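Long-range contact in CytC3 (Streptomyces, PDB 3GJA), which is a nonheme iron halogenase that probably chlorinates an amino-acid-derived substrate during natural-product biosynthesis: residues F143-T157 against M224-N237. Numbering follows the deposited sequence.
Sequences FIGTITVWTAFTHST and MVLKPGEAVIFWSN. With ACT (acetate ion), chain E.
Trp235 and Ile147 lie side by side on one face of the sheet as a non-hydrogen-bonded pair of antiparallel strands 230-235 and 147-152, neighbours in the cupin-type beta barrel; the strand axes approach to 4.6 Å at their closest. Backbone bonds fix the register: Thr148 and Phe234 pair reciprocally, Trp150 and Val232 likewise, and Ala152 N continues the ladder to Glu230 O. Beyond it, the type II turn from Lys227 to Glu230 lets Gly229 N bond to Ala152 O.

Ile147 can be followed outward from CB. Its CG2 branch meets Ile233 CG2 at 3.7 Å, while CG1 lies near Trp235 CZ3. CG1 beside the backbone N and a second turn at chi2 (-66°) bring CD1 over the indole, 3.5 Å from the six-ring centroid and only 8° off its normal, a CH-pi contact. The opposite face of that ring receives the edge of Phe143: CE2 is 3.5 Å from Trp235 CZ3 and the planes stand at 84°, a T-shaped pair. Ile94 of helix 84-94 also touches both Ile147 and Trp235. Replacing Trp235 by alanine removes the ring that Ile147 CD1 and the Phe143 edge share, and is likely to open a gap between them.

On the other side of the sheet, Thr148 CB sits over one face of Phe234, 4.0 Å from the ring centroid in a CH-pi contact, and the rim of that ring also meets Trp150 CB. The Trp150 indole packs CE3 against Leu226 CD1 at 3.7 Å, and its NE1 donates to an acetate, probably from the crystallisation liquor. Farther along, a water oxygen donates to Met224 O and lies 2.7 Å from Ser156 OG.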
loop_
_atom_site.group_PDB
_atom_site.type_symbol
_atom_site.label_atom_id
_atom_site.label_comp_id
_atom_site.label_asym_id
_atom_site.label_seq_id
_atom_site.Cartn_x
_atom_site.Cartn_y
_atom_site.Cartn_z
ATOM N N PHE A 143 -11.227 11.892 -8.712
ATOM C CA PHE A 143 -10.332 10.752 -8.874
ATOM C C PHE A 143 -10.253 10.081 -7.505
ATOM O O PHE A 143 -10.365 10.754 -6.480
ATOM C CB PHE A 143 -8.953 11.244 -9.317
ATOM C CG PHE A 143 -7.935 10.151 -9.494
ATOM C CD1 PHE A 143 -8.156 9.111 -10.391
ATOM C CD2 PHE A 143 -6.731 10.188 -8.789
ATOM C CE1 PHE A 143 -7.192 8.126 -10.593
ATOM C CE2 PHE A 143 -5.757 9.209 -8.981
ATOM C CZ PHE A 143 -5.986 8.175 -9.884
ATOM N N ILE A 144 -10.072 8.763 -7.477
ATOM C CA ILE A 144 -10.015 8.049 -6.202
ATOM C C ILE A 144 -8.883 7.034 -6.095
ATOM O O ILE A 144 -8.938 6.126 -5.264
ATOM C CB ILE A 144 -11.331 7.300 -5.936
ATOM C CG1 ILE A 144 -11.557 6.261 -7.037
ATOM C CG2 ILE A 144 -12.496 8.282 -5.888
ATOM C CD1 ILE A 144 -12.691 5.312 -6.753
ATOM N N GLY A 145 -7.860 7.185 -6.926
ATOM C CA GLY A 145 -6.749 6.253 -6.894
ATOM C C GLY A 145 -5.730 6.529 -5.801
ATOM O O GLY A 145 -5.699 7.611 -5.210
ATOM N N THR A 146 -4.887 5.540 -5.531
ATOM C CA THR A 146 -3.859 5.671 -4.513
ATOM C C THR A 146 -2.625 4.875 -4.943
ATOM O O THR A 146 -2.730 3.720 -5.354
ATOM C CB THR A 146 -4.366 5.150 -3.151
ATOM O OG1 THR A 146 -3.344 5.311 -2.158
ATOM C CG2 THR A 146 -4.734 3.672 -3.246
ATOM N N ILE A 147 -1.462 5.507 -4.878
ATOM C CA ILE A 147 -0.223 4.841 -5.249
ATOM C C ILE A 147 0.030 3.743 -4.230
ATOM O O ILE A 147 0.124 4.003 -3.028
ATOM C CB ILE A 147 0.957 5.834 -5.253
ATOM C CG1 ILE A 147 0.768 6.841 -6.391
ATOM C CG2 ILE A 147 2.286 5.091 -5.411
ATOM C CD1 ILE A 147 0.841 6.221 -7.765
ATOM N N THR A 148 0.126 2.515 -4.724
ATOM C CA THR A 148 0.344 1.347 -3.882
ATOM C C THR A 148 1.765 0.832 -4.060
ATOM O O THR A 148 2.227 0.651 -5.183
ATOM C CB THR A 148 -0.651 0.215 -4.265
ATOM O OG1 THR A 148 -1.991 0.715 -4.181
ATOM C CG2 THR A 148 -0.501 -0.991 -3.345
ATOM N N VAL A 149 2.461 0.623 -2.950
ATOM C CA VAL A 149 3.818 0.094 -2.971
ATOM C C VAL A 149 3.717 -1.299 -2.352
ATOM O O VAL A 149 3.532 -1.442 -1.145
ATOM C CB VAL A 149 4.784 0.972 -2.139
ATOM C CG1 VAL A 149 6.201 0.409 -2.209
ATOM C CG2 VAL A 149 4.761 2.395 -2.657
ATOM N N TRP A 150 3.826 -2.318 -3.198
ATOM C CA TRP A 150 3.710 -3.724 -2.791
ATOM C C TRP A 150 5.100 -4.347 -2.606
ATOM O O TRP A 150 5.768 -4.680 -3.587
ATOM C CB TRP A 150 2.958 -4.480 -3.887
ATOM C CG TRP A 150 2.228 -5.725 -3.487
ATOM C CD1 TRP A 150 0.889 -5.837 -3.237
ATOM C CD2 TRP A 150 2.754 -7.058 -3.444
ATOM N NE1 TRP A 150 0.543 -7.156 -3.059
ATOM C CE2 TRP A 150 1.667 -7.930 -3.180
ATOM C CE3 TRP A 150 4.035 -7.605 -3.609
ATOM C CZ2 TRP A 150 1.821 -9.316 -3.080
ATOM C CZ3 TRP A 150 4.190 -8.994 -3.511
ATOM C CH2 TRP A 150 3.087 -9.830 -3.250
ATOM N N THR A 151 5.529 -4.498 -1.358
ATOM C CA THR A 151 6.833 -5.084 -1.064
ATOM C C THR A 151 6.706 -6.581 -0.805
ATOM O O THR A 151 5.836 -7.020 -0.052
ATOM C CB THR A 151 7.488 -4.438 0.188
ATOM O OG1 THR A 151 7.638 -3.027 -0.016
ATOM C CG2 THR A 151 8.870 -5.041 0.446
ATOM N N ALA A 152 7.576 -7.363 -1.430
ATOM C CA ALA A 152 7.564 -8.806 -1.237
ATOM C C ALA A 152 8.375 -9.124 0.017
ATOM O O ALA A 152 9.573 -8.860 0.065
ATOM C CB ALA A 152 8.174 -9.497 -2.449
ATOM N N PHE A 153 7.720 -9.667 1.039
ATOM C CA PHE A 153 8.402 -10.009 2.288
ATOM C C PHE A 153 8.946 -11.422 2.154
ATOM O O PHE A 153 9.896 -11.821 2.825
ATOM C CB PHE A 153 7.423 -9.933 3.470
ATOM C CG PHE A 153 7.273 -8.545 4.059
ATOM C CD1 PHE A 153 7.827 -7.434 3.426
ATOM C CD2 PHE A 153 6.572 -8.356 5.242
ATOM C CE1 PHE A 153 7.689 -6.158 3.963
ATOM C CE2 PHE A 153 6.423 -7.075 5.792
ATOM C CZ PHE A 153 6.982 -5.980 5.153
ATOM N N THR A 154 8.303 -12.162 1.266
ATOM C CA THR A 154 8.639 -13.536 0.943
ATOM C C THR A 154 8.859 -13.442 -0.568
ATOM O O THR A 154 8.536 -12.417 -1.160
ATOM C CB THR A 154 7.424 -14.427 1.279
ATOM O OG1 THR A 154 7.737 -15.274 2.389
ATOM C CG2 THR A 154 6.997 -15.231 0.099
ATOM N N HIS A 155 9.418 -14.457 -1.210
ATOM C CA HIS A 155 9.583 -14.327 -2.651
ATOM C C HIS A 155 8.197 -14.434 -3.298
ATOM O O HIS A 155 7.325 -15.145 -2.805
ATOM C CB HIS A 155 10.516 -15.417 -3.216
ATOM C CG HIS A 155 9.982 -16.812 -3.085
ATOM N ND1 HIS A 155 10.366 -17.836 -3.926
ATOM C CD2 HIS A 155 9.122 -17.363 -2.194
ATOM C CE1 HIS A 155 9.768 -18.956 -3.559
ATOM N NE2 HIS A 155 9.009 -18.696 -2.510
ATOM N N SER A 156 7.986 -13.697 -4.378
ATOM C CA SER A 156 6.715 -13.759 -5.085
ATOM C C SER A 156 7.056 -14.310 -6.458
ATOM O O SER A 156 7.674 -13.629 -7.280
ATOM C CB SER A 156 6.083 -12.374 -5.220
ATOM O OG SER A 156 4.832 -12.470 -5.876
ATOM N N THR A 157 6.662 -15.555 -6.687
ATOM C CA THR A 157 6.948 -16.244 -7.936
ATOM C C THR A 157 5.682 -16.619 -8.683
ATOM O O THR A 157 4.564 -16.410 -8.195
ATOM C CB THR A 157 7.700 -17.543 -7.666
ATOM O OG1 THR A 157 6.846 -18.427 -6.923
ATOM C CG2 THR A 157 8.971 -17.271 -6.856
ATOM N N MET A 224 4.779 -10.345 -12.429
ATOM C CA MET A 224 5.680 -9.448 -11.715
ATOM C C MET A 224 6.344 -10.246 -10.591
ATOM O O MET A 224 5.907 -10.214 -9.433
ATOM C CB MET A 224 4.909 -8.248 -11.146
ATOM C CG MET A 224 5.772 -7.218 -10.404
ATOM S SD MET A 224 7.193 -6.571 -11.348
ATOM C CE MET A 224 6.361 -5.581 -12.606
ATOM N N VAL A 225 7.387 -10.982 -10.961
ATOM C CA VAL A 225 8.148 -11.798 -10.027
ATOM C C VAL A 225 9.003 -10.886 -9.151
ATOM O O VAL A 225 9.635 -9.956 -9.651
ATOM C CB VAL A 225 9.056 -12.781 -10.791
ATOM C CG1 VAL A 225 9.933 -13.552 -9.827
ATOM C CG2 VAL A 225 8.198 -13.730 -11.605
ATOM N N LEU A 226 9.039 -11.160 -7.849
ATOM C CA LEU A 226 9.802 -10.327 -6.927
ATOM C C LEU A 226 10.629 -11.125 -5.932
ATOM O O LEU A 226 10.196 -12.154 -5.434
ATOM C CB LEU A 226 8.853 -9.414 -6.133
ATOM C CG LEU A 226 7.929 -8.460 -6.896
ATOM C CD1 LEU A 226 6.882 -7.883 -5.938
ATOM C CD2 LEU A 226 8.747 -7.356 -7.546
ATOM N N LYS A 227 11.823 -10.641 -5.629
ATOM C CA LYS A 227 12.656 -11.308 -4.646
ATOM C C LYS A 227 12.312 -10.642 -3.328
ATOM O O LYS A 227 11.704 -9.570 -3.310
ATOM C CB LYS A 227 14.131 -11.082 -4.958
ATOM C CG LYS A 227 14.548 -11.637 -6.301
ATOM C CD LYS A 227 16.034 -11.456 -6.528
ATOM C CE LYS A 227 16.440 -12.015 -7.880
ATOM N NZ LYS A 227 17.896 -11.821 -8.127
ATOM N N PRO A 228 12.668 -11.271 -2.203
ATOM C CA PRO A 228 12.341 -10.619 -0.933
ATOM C C PRO A 228 13.032 -9.260 -0.927
ATOM O O PRO A 228 14.198 -9.153 -1.310
ATOM C CB PRO A 228 12.939 -11.570 0.104
ATOM C CG PRO A 228 12.846 -12.908 -0.569
ATOM C CD PRO A 228 13.271 -12.598 -1.984
ATOM N N GLY A 229 12.316 -8.216 -0.527
ATOM C CA GLY A 229 12.935 -6.905 -0.492
ATOM C C GLY A 229 12.633 -6.054 -1.708
ATOM O O GLY A 229 12.884 -4.842 -1.711
ATOM N N GLU A 230 12.109 -6.675 -2.757
ATOM C CA GLU A 230 11.766 -5.914 -3.949
ATOM C C GLU A 230 10.301 -5.531 -3.878
ATOM O O GLU A 230 9.519 -6.162 -3.171
ATOM C CB GLU A 230 12.010 -6.729 -5.215
ATOM C CG GLU A 230 13.452 -7.121 -5.427
ATOM C CD GLU A 230 13.667 -7.773 -6.773
ATOM O OE1 GLU A 230 12.893 -8.695 -7.123
ATOM O OE2 GLU A 230 14.614 -7.371 -7.480
ATOM N N ALA A 231 9.932 -4.497 -4.617
ATOM C CA ALA A 231 8.559 -4.048 -4.631
ATOM C C ALA A 231 8.123 -3.641 -6.022
ATOM O O ALA A 231 8.945 -3.397 -6.915
ATOM C CB ALA A 231 8.389 -2.863 -3.685
ATOM N N VAL A 232 6.809 -3.588 -6.200
ATOM C CA VAL A 232 6.238 -3.140 -7.444
ATOM C C VAL A 232 5.374 -1.962 -7.013
ATOM O O VAL A 232 4.707 -2.013 -5.980
ATOM C CB VAL A 232 5.385 -4.233 -8.134
ATOM C CG1 VAL A 232 4.261 -4.696 -7.223
ATOM C CG2 VAL A 232 4.826 -3.689 -9.445
ATOM N N ILE A 233 5.425 -0.882 -7.773
ATOM C CA ILE A 233 4.639 0.290 -7.452
ATOM C C ILE A 233 3.595 0.450 -8.541
ATOM O O ILE A 233 3.912 0.367 -9.732
ATOM C CB ILE A 233 5.529 1.555 -7.379
ATOM C CG1 ILE A 233 6.656 1.334 -6.358
ATOM C CG2 ILE A 233 4.678 2.773 -6.994
ATOM C CD1 ILE A 233 7.585 2.523 -6.182
ATOM N N PHE A 234 2.350 0.676 -8.136
ATOM C CA PHE A 234 1.270 0.826 -9.099
ATOM C C PHE A 234 0.078 1.576 -8.542
ATOM O O PHE A 234 -0.135 1.626 -7.326
ATOM C CB PHE A 234 0.786 -0.555 -9.554
ATOM C CG PHE A 234 0.321 -1.447 -8.419
ATOM C CD1 PHE A 234 1.223 -2.263 -7.736
ATOM C CD2 PHE A 234 -1.022 -1.481 -8.044
ATOM C CE1 PHE A 234 0.795 -3.107 -6.699
ATOM C CE2 PHE A 234 -1.464 -2.321 -7.006
ATOM C CZ PHE A 234 -0.551 -3.136 -6.333
ATOM N N TRP A 235 -0.704 2.162 -9.440
ATOM C CA TRP A 235 -1.922 2.843 -9.039
ATOM C C TRP A 235 -2.827 1.704 -8.581
ATOM O O TRP A 235 -2.888 0.660 -9.231
ATOM C CB TRP A 235 -2.569 3.546 -10.229
ATOM C CG TRP A 235 -2.016 4.898 -10.526
ATOM C CD1 TRP A 235 -1.316 5.273 -11.637
ATOM C CD2 TRP A 235 -2.169 6.079 -9.729
ATOM N NE1 TRP A 235 -1.030 6.612 -11.585
ATOM C CE2 TRP A 235 -1.542 7.134 -10.423
ATOM C CE3 TRP A 235 -2.776 6.346 -8.493
ATOM C CZ2 TRP A 235 -1.503 8.443 -9.927
ATOM C CZ3 TRP A 235 -2.739 7.650 -7.998
ATOM C CH2 TRP A 235 -2.106 8.682 -8.716
ATOM N N SER A 236 -3.518 1.901 -7.466
ATOM C CA SER A 236 -4.406 0.879 -6.928
ATOM C C SER A 236 -5.419 0.354 -7.953
ATOM O O SER A 236 -5.863 -0.793 -7.864
ATOM C CB SER A 236 -5.158 1.443 -5.723
ATOM O OG SER A 236 -5.804 2.661 -6.072
ATOM N N ASN A 237 -5.778 1.190 -8.922
ATOM C CA ASN A 237 -6.761 0.812 -9.937
ATOM C C ASN A 237 -6.176 0.338 -11.269
ATOM O O ASN A 237 -6.897 0.215 -12.257
ATOM C CB ASN A 237 -7.713 1.984 -10.189
ATOM C CG ASN A 237 -7.008 3.196 -10.759
ATOM O OD1 ASN A 237 -5.921 3.564 -10.311
ATOM N ND2 ASN A 237 -7.631 3.837 -11.745
HETATM C C ACT E . -2.720 -8.643 -4.056
HETATM O O ACT E . -2.573 -9.966 -3.847
HETATM O OXT ACT E . -1.910 -7.875 -3.612
HETATM C CH3 ACT E . -3.897 -8.120 -4.843
HETATM O O HOH W 1 4.042 -10.338 -7.343
#